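Local atomic coordinates of esterase A (Caulobacter crescentus, PDB entry 5GKV), a protein that probably hydrolyses ester bonds and belongs, as a penicillin-binding protein homologue, to the superfamily of serine beta-lactamases. Residues Val19-Asp22 / Arg23-Ala26; Arg374-Arg377 / Leu378-Ala382; Phe145-Asp148 / Ala149-Lys153; Val172-Gly175 / Tyr176-Glu180. All coordinates share one frame; numbering follows the deposited sequence.

The four contacts fall into two pairs on opposite sides of the chain's centre. Along the chain the order is interaction 1, 3, 4 and 2. Interactions 1 and 2, with centres about 13 Å apart, bring the two ends of the chain together: the entry to helix 25-35 and the C-terminal helix 373-384 meet beside the antiparallel sheet, Phe24 CE1 lying 3.7 Å from Ala382 O. Interactions 3 and 4, about 10 Å apart between centres, join helices 147-156 and 173-186 on the helical side, Thr150 CG2 touching Tyr176 CD2 at 3.5 Å. Interactions 1 and 3 lie about 47 Å apart between centres, so the set samples both halves of this beta-lactamase-type fold.

Interaction 1: residues Val19-Asp22 / Arg23-Ala26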
loop_
_atom_site.group_PDB
_atom_site.type_symbol
_atom_site.label_atom_id
_atom_site.label_comp_id
_atom_site.label_asym_id
_atom_site.label_seq_id
_atom_site.Cartn_x
_atom_site.Cartn_y
_atom_site.Cartn_z
ATOM N N VAL A 19 16.941 -4.004 16.867
ATOM C CA VAL A 19 17.134 -2.938 17.838
ATOM C C VAL A 19 15.788 -2.638 18.478
ATOM O O VAL A 19 14.760 -2.552 17.791
ATOM C CB VAL A 19 17.798 -1.692 17.199
ATOM C CG1 VAL A 19 16.879 -0.985 16.251
ATOM C CG2 VAL A 19 18.333 -0.734 18.265
ATOM N N CYS A 20 15.782 -2.558 19.798
ATOM C CA CYS A 20 14.560 -2.216 20.515
ATOM C C CYS A 20 14.957 -1.653 21.867
ATOM O O CYS A 20 15.273 -2.417 22.787
ATOM C CB CYS A 20 13.644 -3.426 20.684
ATOM S SG CYS A 20 11.961 -2.993 21.265
ATOM N N PRO A 21 14.989 -0.329 22.009
ATOM C CA PRO A 21 15.408 0.270 23.279
ATOM C C PRO A 21 14.475 -0.139 24.408
ATOM O O PRO A 21 13.348 -0.592 24.194
ATOM C CB PRO A 21 15.323 1.781 23.015
ATOM C CG PRO A 21 15.217 1.926 21.561
ATOM C CD PRO A 21 14.555 0.686 21.048
ATOM N N ASP A 22 14.988 0.018 25.633
ATOM C CA ASP A 22 14.213 -0.247 26.841
ATOM C C ASP A 22 12.837 0.432 26.810
ATOM O O ASP A 22 11.847 -0.123 27.305
ATOM C CB ASP A 22 15.033 0.214 28.045
ATOM C CG ASP A 22 14.269 0.136 29.347
ATOM O OD1 ASP A 22 14.048 -1.003 29.830
ATOM O OD2 ASP A 22 13.914 1.216 29.888
ATOM N N ARG A 23 12.755 1.632 26.231
ATOM C CA ARG A 23 11.468 2.321 26.181
ATOM C C ARG A 23 10.404 1.491 25.470
ATOM O O ARG A 23 9.220 1.569 25.824
ATOM C CB ARG A 23 11.616 3.670 25.490
ATOM C CG ARG A 23 10.292 4.395 25.323
ATOM C CD ARG A 23 10.503 5.849 25.018
ATOM N NE ARG A 23 9.328 6.629 25.371
ATOM C CZ ARG A 23 8.982 7.758 24.761
ATOM N NH1 ARG A 23 9.722 8.224 23.756
ATOM N NH2 ARG A 23 7.888 8.409 25.143
ATOM N N PHE A 24 10.802 0.673 24.489
ATOM C CA PHE A 24 9.853 -0.073 23.669
ATOM C C PHE A 24 9.887 -1.572 23.962
ATOM O O PHE A 24 9.544 -2.386 23.097
ATOM C CB PHE A 24 10.103 0.207 22.186
ATOM C CG PHE A 24 9.813 1.633 21.791
ATOM C CD1 PHE A 24 8.515 2.051 21.582
ATOM C CD2 PHE A 24 10.837 2.553 21.641
ATOM C CE1 PHE A 24 8.231 3.356 21.225
ATOM C CE2 PHE A 24 10.566 3.861 21.294
ATOM C CZ PHE A 24 9.263 4.266 21.083
ATOM N N ALA A 25 10.256 -1.949 25.193
ATOM C CA ALA A 25 10.301 -3.364 25.554
ATOM C C ALA A 25 8.977 -4.066 25.287
ATOM O O ALA A 25 8.968 -5.242 24.928
ATOM C CB ALA A 25 10.697 -3.531 27.027
ATOM N N ALA A 26 7.844 -3.372 25.467
ATOM C CA ALA A 26 6.552 -4.004 25.197
ATOM C C ALA A 26 6.425 -4.439 23.738
ATOM O O ALA A 26 5.776 -5.453 23.439
ATOM C CB ALA A 26 5.403 -3.050 25.557
#
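Phe24 N donates to Pro21 O at 2.9 Å, and one residue further on Ala25 N donates to Asp22 O at 3.2 Å. These two successive bonds, each reaching back three residues, mark a 3-10 turn that leads the chain out of the loop after strand 16-17 and into helix 25-35, with Phe24 at the N-cap position. Their N-H...O angles are 149° and 157° respectively.

Beside these bonds, the Cys20 sulfur lies against the same turn. SG stands anti to its own backbone N (chi1 -168°) and thereby comes to 3.1 Å from Phe24 O and 3.8 Å from Phe24 CB, resting next to the carbonyl of the N-cap residue.

The packing centres on the Phe24 side chain, which is buried although the contact lies at the protein surface. Its ring reaches the strand 52-60 at Val54 and Val55 and also meets the C-terminal residues Ser385 and Leu386, so the turn is seated against strand 52-60 of the sheet and the end of the chain. Arg23 CG, on an extended side chain, sits over one ring face, offset toward the rim. At the ring edge, near its plane, Pro21 CD approaches Phe24 CD2 to 4.2 Å.

Interaction 2: residues Arg374-Arg377 / Leu378-Ala382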
loop_
_atom_site.group_PDB
_atom_site.type_symbol
_atom_site.label_atom_id
_atom_site.label_comp_id
_atom_site.label_asym_id
_atom_site.label_seq_id
_atom_site.Cartn_x
_atom_site.Cartn_y
_atom_site.Cartn_z
ATOM N N ARG A 374 -1.705 -9.295 14.172
ATOM C CA ARG A 374 -0.258 -9.260 14.414
ATOM C C ARG A 374 0.269 -7.830 14.307
ATOM O O ARG A 374 1.038 -7.368 15.164
ATOM C CB ARG A 374 0.470 -10.192 13.434
ATOM C CG ARG A 374 0.080 -11.691 13.590
ATOM C CD ARG A 374 0.630 -12.530 12.438
ATOM N NE ARG A 374 -0.033 -12.205 11.164
ATOM C CZ ARG A 374 0.382 -12.638 9.974
ATOM N NH1 ARG A 374 1.479 -13.387 9.877
ATOM N NH2 ARG A 374 -0.298 -12.312 8.883
ATOM N N SER A 375 -0.178 -7.092 13.291
ATOM C CA SER A 375 0.287 -5.718 13.111
ATOM C C SER A 375 -0.361 -4.780 14.122
ATOM O O SER A 375 0.314 -3.904 14.680
ATOM C CB SER A 375 0.013 -5.243 11.673
ATOM O OG SER A 375 -1.372 -5.032 11.408
ATOM N N VAL A 376 -1.654 -4.980 14.396
ATOM C CA VAL A 376 -2.373 -4.083 15.303
ATOM C C VAL A 376 -1.781 -4.154 16.708
ATOM O O VAL A 376 -1.551 -3.120 17.352
ATOM C CB VAL A 376 -3.875 -4.408 15.291
ATOM C CG1 VAL A 376 -4.620 -3.514 16.266
ATOM C CG2 VAL A 376 -4.440 -4.240 13.866
ATOM N N ARG A 377 -1.514 -5.366 17.200
ATOM C CA ARG A 377 -0.945 -5.516 18.541
ATOM C C ARG A 377 0.415 -4.837 18.640
ATOM O O ARG A 377 0.754 -4.256 19.678
ATOM C CB ARG A 377 -0.798 -6.994 18.904
ATOM C CG ARG A 377 -2.094 -7.760 19.144
ATOM C CD ARG A 377 -1.783 -9.158 19.747
ATOM N NE ARG A 377 -1.188 -10.076 18.769
ATOM C CZ ARG A 377 -1.897 -10.893 17.991
ATOM N NH1 ARG A 377 -3.225 -10.924 18.099
ATOM N NH2 ARG A 377 -1.286 -11.697 17.124
ATOM N N LEU A 378 1.227 -4.925 17.578
ATOM C CA LEU A 378 2.549 -4.299 17.598
ATOM C C LEU A 378 2.437 -2.780 17.650
ATOM O O LEU A 378 3.125 -2.119 18.442
ATOM C CB LEU A 378 3.365 -4.730 16.366
ATOM C CG LEU A 378 3.864 -6.183 16.388
ATOM C CD1 LEU A 378 4.378 -6.616 15.003
ATOM C CD2 LEU A 378 4.965 -6.357 17.471
ATOM N N ILE A 379 1.565 -2.211 16.816
ATOM C CA ILE A 379 1.393 -0.761 16.783
ATOM C C ILE A 379 0.830 -0.268 18.110
ATOM O O ILE A 379 1.231 0.782 18.624
ATOM C CB ILE A 379 0.502 -0.365 15.589
ATOM C CG1 ILE A 379 1.220 -0.702 14.266
ATOM C CG2 ILE A 379 0.137 1.121 15.634
ATOM C CD1 ILE A 379 0.310 -0.651 13.035
ATOM N N GLU A 380 -0.103 -1.019 18.687
ATOM C CA GLU A 380 -0.670 -0.604 19.966
ATOM C C GLU A 380 0.383 -0.650 21.069
ATOM O O GLU A 380 0.458 0.259 21.906
ATOM C CB GLU A 380 -1.891 -1.478 20.290
ATOM C CG GLU A 380 -3.045 -1.176 19.312
ATOM C CD GLU A 380 -4.321 -1.955 19.594
ATOM O OE1 GLU A 380 -4.243 -3.012 20.252
ATOM O OE2 GLU A 380 -5.408 -1.500 19.158
ATOM N N ALA A 381 1.252 -1.660 21.050
ATOM C CA ALA A 381 2.348 -1.697 22.014
ATOM C C ALA A 381 3.307 -0.531 21.823
ATOM O O ALA A 381 3.842 0.019 22.802
ATOM C CB ALA A 381 3.112 -3.020 21.900
ATOM N N ALA A 382 3.575 -0.160 20.567
ATOM C CA ALA A 382 4.479 0.957 20.328
ATOM C C ALA A 382 3.890 2.248 20.884
ATOM O O ALA A 382 4.581 3.014 21.566
ATOM C CB ALA A 382 4.769 1.085 18.831
#
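Val376 and Glu380, one turn apart, run side by side and point the same way, with Val376 CG1 lying 3.6 Å from Glu380 OE2. The methyl branch gets there because CG1 is anti to the backbone N (chi1 178°), which turns it forward along the helix, while the Glu380 chain extends beyond CG past it. Glu380 CG also rests 3.1 Å from Val376 O, the carbonyl that receives Glu380 N at 2.9 Å.

On the buried side, Leu378 and Ile379 fold back over the preceding turn: Leu378 CG is 3.3 Å from Arg374 O, and Ile379 CG1 is 3.4 Å from Ser375 O. This is the C-terminal helix 373-384, which packs on the antiparallel sheet of the beta-lactamase fold; Leu378 meets Tyr360 and Phe45, and Ile379 meets Phe45, Cys347 and Phe349. Arg374 O receives Leu378 N weakly, at 3.4 Å.

Arg377 turns back along the helix through a bend at chi3 (-72°), bringing one face of its guanidinium over Arg374 N, offset toward the rim. Asn34 of helix 25-35 bonds to both arginines, its ND2 donating to Arg374 O and its OD1 accepting from Arg377 NH2. The Arg374 side chain makes salt bridges with Glu40 and Asp372.

Interaction 3: residues Phe145-Asp148 / Ala149-Lys153; sequences FDWD and ATCAK
Asp146 opens helix 147-156 as its N-cap, and its side chain takes a hydrogen bond from Ala149 N, with OD1 at 3.0 Å. The amide approaches from well above the carboxylate plane, 71° out of it, while the Ala149 methyl CB lies against Asp146 CG at 3.4 Å.

The backbone bonds start the regular helix at once. Thr150 N donates to Asp146 O at 3.0 Å, Cys151 N to Trp147 O at 3.0 Å, and Ala152 N to Asp148 O at 2.9 Å.

The side chains add a Cys sulfur-aromatic contact across one helical turn. The Trp147 indole, its CG anti to the backbone N (chi1 -174°), swings forward along the helix and offers a face to Cys151. SG stands over the five-membered ring, 3.8 Å from its centroid and 29° off the normal, shifted toward the NE1 rim.

The sulfur lies over the face, while the indole N-H, in the ring plane, is used by Glu180 OE1 of helix 173-186. The Trp147 ring also meets that of Tyr176. Sulfur on a face and carboxylate at the N-H would together limit how the indole can turn, and the polar edge of a largely apolar ring is satisfied between the two helices.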
loop_
_atom_site.group_PDB
_atom_site.type_symbol
_atom_site.label_atom_id
_atom_site.label_comp_id
_atom_site.label_asym_id
_atom_site.label_seq_id
_atom_site.Cartn_x
_atom_site.Cartn_y
_atom_site.Cartn_z
ATOM N N PHE A 145 -0.192 -7.915 -17.334
ATOM C CA PHE A 145 1.211 -7.789 -17.726
ATOM C C PHE A 145 1.418 -6.918 -18.959
ATOM O O PHE A 145 2.565 -6.724 -19.379
ATOM C CB PHE A 145 1.815 -9.174 -17.967
ATOM C CG PHE A 145 1.895 -10.009 -16.731
ATOM C CD1 PHE A 145 2.927 -9.825 -15.821
ATOM C CD2 PHE A 145 0.928 -10.966 -16.461
ATOM C CE1 PHE A 145 3.000 -10.585 -14.674
ATOM C CE2 PHE A 145 0.999 -11.737 -15.312
ATOM C CZ PHE A 145 2.035 -11.546 -14.418
ATOM N N ASP A 146 0.346 -6.392 -19.540
ATOM C CA ASP A 146 0.401 -5.497 -20.686
ATOM C C ASP A 146 -0.156 -4.158 -20.214
ATOM O O ASP A 146 -1.367 -3.934 -20.284
ATOM C CB ASP A 146 -0.400 -6.074 -21.861
ATOM C CG ASP A 146 -0.372 -5.185 -23.095
ATOM O OD1 ASP A 146 -0.056 -3.978 -22.996
ATOM O OD2 ASP A 146 -0.691 -5.703 -24.183
ATOM N N TRP A 147 0.738 -3.278 -19.747
ATOM C CA TRP A 147 0.328 -1.990 -19.189
ATOM C C TRP A 147 -0.652 -1.264 -20.103
ATOM O O TRP A 147 -1.724 -0.827 -19.664
ATOM C CB TRP A 147 1.548 -1.104 -18.929
ATOM C CG TRP A 147 1.175 0.164 -18.236
ATOM C CD1 TRP A 147 0.849 1.360 -18.817
ATOM C CD2 TRP A 147 1.058 0.354 -16.825
ATOM N NE1 TRP A 147 0.551 2.288 -17.845
ATOM C CE2 TRP A 147 0.663 1.689 -16.614
ATOM C CE3 TRP A 147 1.244 -0.482 -15.717
ATOM C CZ2 TRP A 147 0.446 2.211 -15.337
ATOM C CZ3 TRP A 147 1.037 0.033 -14.448
ATOM C CH2 TRP A 147 0.646 1.375 -14.267
ATOM N N ASP A 148 -0.306 -1.138 -21.386
ATOM C CA ASP A 148 -1.140 -0.361 -22.301
ATOM C C ASP A 148 -2.503 -1.011 -22.511
ATOM O O ASP A 148 -3.519 -0.311 -22.600
ATOM C CB ASP A 148 -0.424 -0.170 -23.638
ATOM C CG ASP A 148 0.640 0.928 -23.587
ATOM O OD1 ASP A 148 0.701 1.664 -22.579
ATOM O OD2 ASP A 148 1.411 1.068 -24.565
ATOM N N ALA A 149 -2.557 -2.339 -22.599
ATOM C CA ALA A 149 -3.856 -2.980 -22.797
ATOM C C ALA A 149 -4.743 -2.830 -21.563
ATOM O O ALA A 149 -5.956 -2.617 -21.688
ATOM C CB ALA A 149 -3.685 -4.451 -23.165
ATOM N N THR A 150 -4.158 -2.904 -20.362
ATOM C CA THR A 150 -4.959 -2.721 -19.152
ATOM C C THR A 150 -5.521 -1.300 -19.083
ATOM O O THR A 150 -6.726 -1.106 -18.865
ATOM C CB THR A 150 -4.126 -3.043 -17.902
ATOM O OG1 THR A 150 -3.672 -4.401 -17.961
ATOM C CG2 THR A 150 -4.952 -2.855 -16.627
ATOM N N CYS A 151 -4.667 -0.289 -19.294
ATOM C CA CYS A 151 -5.141 1.095 -19.244
ATOM C C CYS A 151 -6.182 1.366 -20.321
ATOM O O CYS A 151 -7.143 2.113 -20.096
ATOM C CB CYS A 151 -3.970 2.077 -19.390
ATOM S SG CYS A 151 -2.771 2.036 -18.017
ATOM N N ALA A 152 -5.998 0.790 -21.509
ATOM C CA ALA A 152 -6.980 0.995 -22.568
ATOM C C ALA A 152 -8.333 0.422 -22.166
ATOM O O ALA A 152 -9.377 1.047 -22.397
ATOM C CB ALA A 152 -6.486 0.365 -23.872
ATOM N N LYS A 153 -8.331 -0.750 -21.526
ATOM C CA LYS A 153 -9.592 -1.358 -21.110
ATOM C C LYS A 153 -10.269 -0.535 -20.018
ATOM O O LYS A 153 -11.495 -0.366 -20.031
ATOM C CB LYS A 153 -9.351 -2.795 -20.649
ATOM C CG LYS A 153 -10.643 -3.606 -20.486
ATOM C CD LYS A 153 -10.350 -5.064 -20.210
ATOM C CE LYS A 153 -11.618 -5.826 -19.868
ATOM N NZ LYS A 153 -12.628 -5.759 -20.945
#

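Interaction 4: residues Val172-Gly175 / Tyr176-Glu180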
loop_
_atom_site.group_PDB
_atom_site.type_symbol
_atom_site.label_atom_id
_atom_site.label_comp_id
_atom_site.label_asym_id
_atom_site.label_seq_id
_atom_site.Cartn_x
_atom_site.Cartn_y
_atom_site.Cartn_z
ATOM N N VAL A 172 -6.704 -4.094 -7.840
ATOM C CA VAL A 172 -5.659 -4.158 -8.857
ATOM C C VAL A 172 -5.694 -2.939 -9.778
ATOM O O VAL A 172 -4.660 -2.329 -10.061
ATOM C CB VAL A 172 -5.763 -5.468 -9.668
ATOM C CG1 VAL A 172 -4.578 -5.591 -10.617
ATOM C CG2 VAL A 172 -5.874 -6.683 -8.732
ATOM N N THR A 173 -6.885 -2.568 -10.250
ATOM C CA THR A 173 -7.012 -1.509 -11.247
ATOM C C THR A 173 -6.494 -0.166 -10.746
ATOM O O THR A 173 -6.047 0.656 -11.555
ATOM C CB THR A 173 -8.476 -1.375 -11.679
ATOM O OG1 THR A 173 -9.287 -1.144 -10.517
ATOM C CG2 THR A 173 -8.934 -2.667 -12.367
ATOM N N TYR A 174 -6.548 0.078 -9.429
ATOM C CA TYR A 174 -6.056 1.339 -8.873
ATOM C C TYR A 174 -4.628 1.630 -9.300
ATOM O O TYR A 174 -4.272 2.789 -9.529
ATOM C CB TYR A 174 -6.143 1.306 -7.348
ATOM C CG TYR A 174 -5.343 2.341 -6.552
ATOM C CD1 TYR A 174 -3.987 2.153 -6.296
ATOM C CD2 TYR A 174 -5.970 3.450 -5.971
ATOM C CE1 TYR A 174 -3.259 3.054 -5.532
ATOM C CE2 TYR A 174 -5.247 4.365 -5.199
ATOM C CZ TYR A 174 -3.885 4.145 -4.972
ATOM O OH TYR A 174 -3.125 5.027 -4.205
ATOM N N GLY A 175 -3.782 0.599 -9.365
ATOM C CA GLY A 175 -2.386 0.834 -9.687
ATOM C C GLY A 175 -2.199 1.322 -11.103
ATOM O O GLY A 175 -1.273 2.093 -11.384
ATOM N N TYR A 176 -3.079 0.897 -12.011
ATOM C CA TYR A 176 -3.026 1.363 -13.386
ATOM C C TYR A 176 -3.632 2.753 -13.515
ATOM O O TYR A 176 -3.121 3.583 -14.278
ATOM C CB TYR A 176 -3.725 0.355 -14.301
ATOM C CG TYR A 176 -3.077 -1.013 -14.254
ATOM C CD1 TYR A 176 -3.403 -1.933 -13.249
ATOM C CD2 TYR A 176 -2.117 -1.389 -15.204
ATOM C CE1 TYR A 176 -2.808 -3.181 -13.200
ATOM C CE2 TYR A 176 -1.518 -2.642 -15.164
ATOM C CZ TYR A 176 -1.867 -3.535 -14.158
ATOM O OH TYR A 176 -1.278 -4.784 -14.092
ATOM N N LEU A 177 -4.695 3.041 -12.756
ATOM C CA LEU A 177 -5.247 4.392 -12.746
ATOM C C LEU A 177 -4.219 5.396 -12.232
ATOM O O LEU A 177 -3.905 6.384 -12.909
ATOM C CB LEU A 177 -6.517 4.447 -11.894
ATOM C CG LEU A 177 -7.717 3.619 -12.359
ATOM C CD1 LEU A 177 -8.921 3.863 -11.438
ATOM C CD2 LEU A 177 -8.046 3.938 -13.810
ATOM N N ALA A 178 -3.698 5.158 -11.022
ATOM C CA ALA A 178 -2.676 6.031 -10.451
ATOM C C ALA A 178 -1.423 6.055 -11.319
ATOM O O ALA A 178 -0.846 7.123 -11.556
ATOM C CB ALA A 178 -2.324 5.579 -9.031
ATOM N N GLY A 179 -0.989 4.885 -11.796
ATOM C CA GLY A 179 0.268 4.813 -12.521
ATOM C C GLY A 179 0.213 5.554 -13.841
ATOM O O GLY A 179 1.192 6.182 -14.254
ATOM N N GLU A 180 -0.929 5.495 -14.522
ATOM C CA GLU A 180 -1.009 6.086 -15.851
ATOM C C GLU A 180 -1.179 7.595 -15.759
ATOM O O GLU A 180 -0.609 8.333 -16.566
ATOM C CB GLU A 180 -2.150 5.430 -16.647
ATOM C CG GLU A 180 -2.334 5.942 -18.068
ATOM C CD GLU A 180 -1.172 5.628 -18.994
ATOM O OE1 GLU A 180 -0.196 4.977 -18.560
ATOM O OE2 GLU A 180 -1.236 6.054 -20.171
#
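Leu177 N, Ala178 N and Gly179 N donate in turn to the carbonyls of Thr173, Tyr174 and Gly175, at 3.0, 2.9 and 2.8 Å, the regular pattern of the first turns of an alpha-helix. This is the start of helix 173-186, buried here, in the helical half of the beta-lactamase-type fold. Thr173 O also accepts a weak bond from Tyr176 N, and the last of the three main bonds is the most bent, with an N-H...O angle of 140° at Gly175 O.

Tyr174 and Tyr176 depart from the helix in different directions. One ring face of Tyr174 receives the methyl of Ala178, with CB 4.4 Å from Tyr174 CE1. The ring packs against Ala86 and Ala87 of helix 82-95 and against His128, and its hydroxyl is hydrogen-bonded to Lys83 O, whose residue fits the lysine of the family's SxxK motif. Tyr174 thus ties this helix to the start of helix 82-95, where the probable motif lysine lies.

Tyr176 folds back beside its own backbone N (chi1 -60°), its CD1 resting 3.4 Å from Val172 O with that oxygen at the ring edge. The hydroxyl is hydrogen-bonded to Trp144 O. Val172 and Tyr176 run alongside each other, and Val172 CG1 meets the ring in its plane, 4.0 Å from Tyr176 CE1.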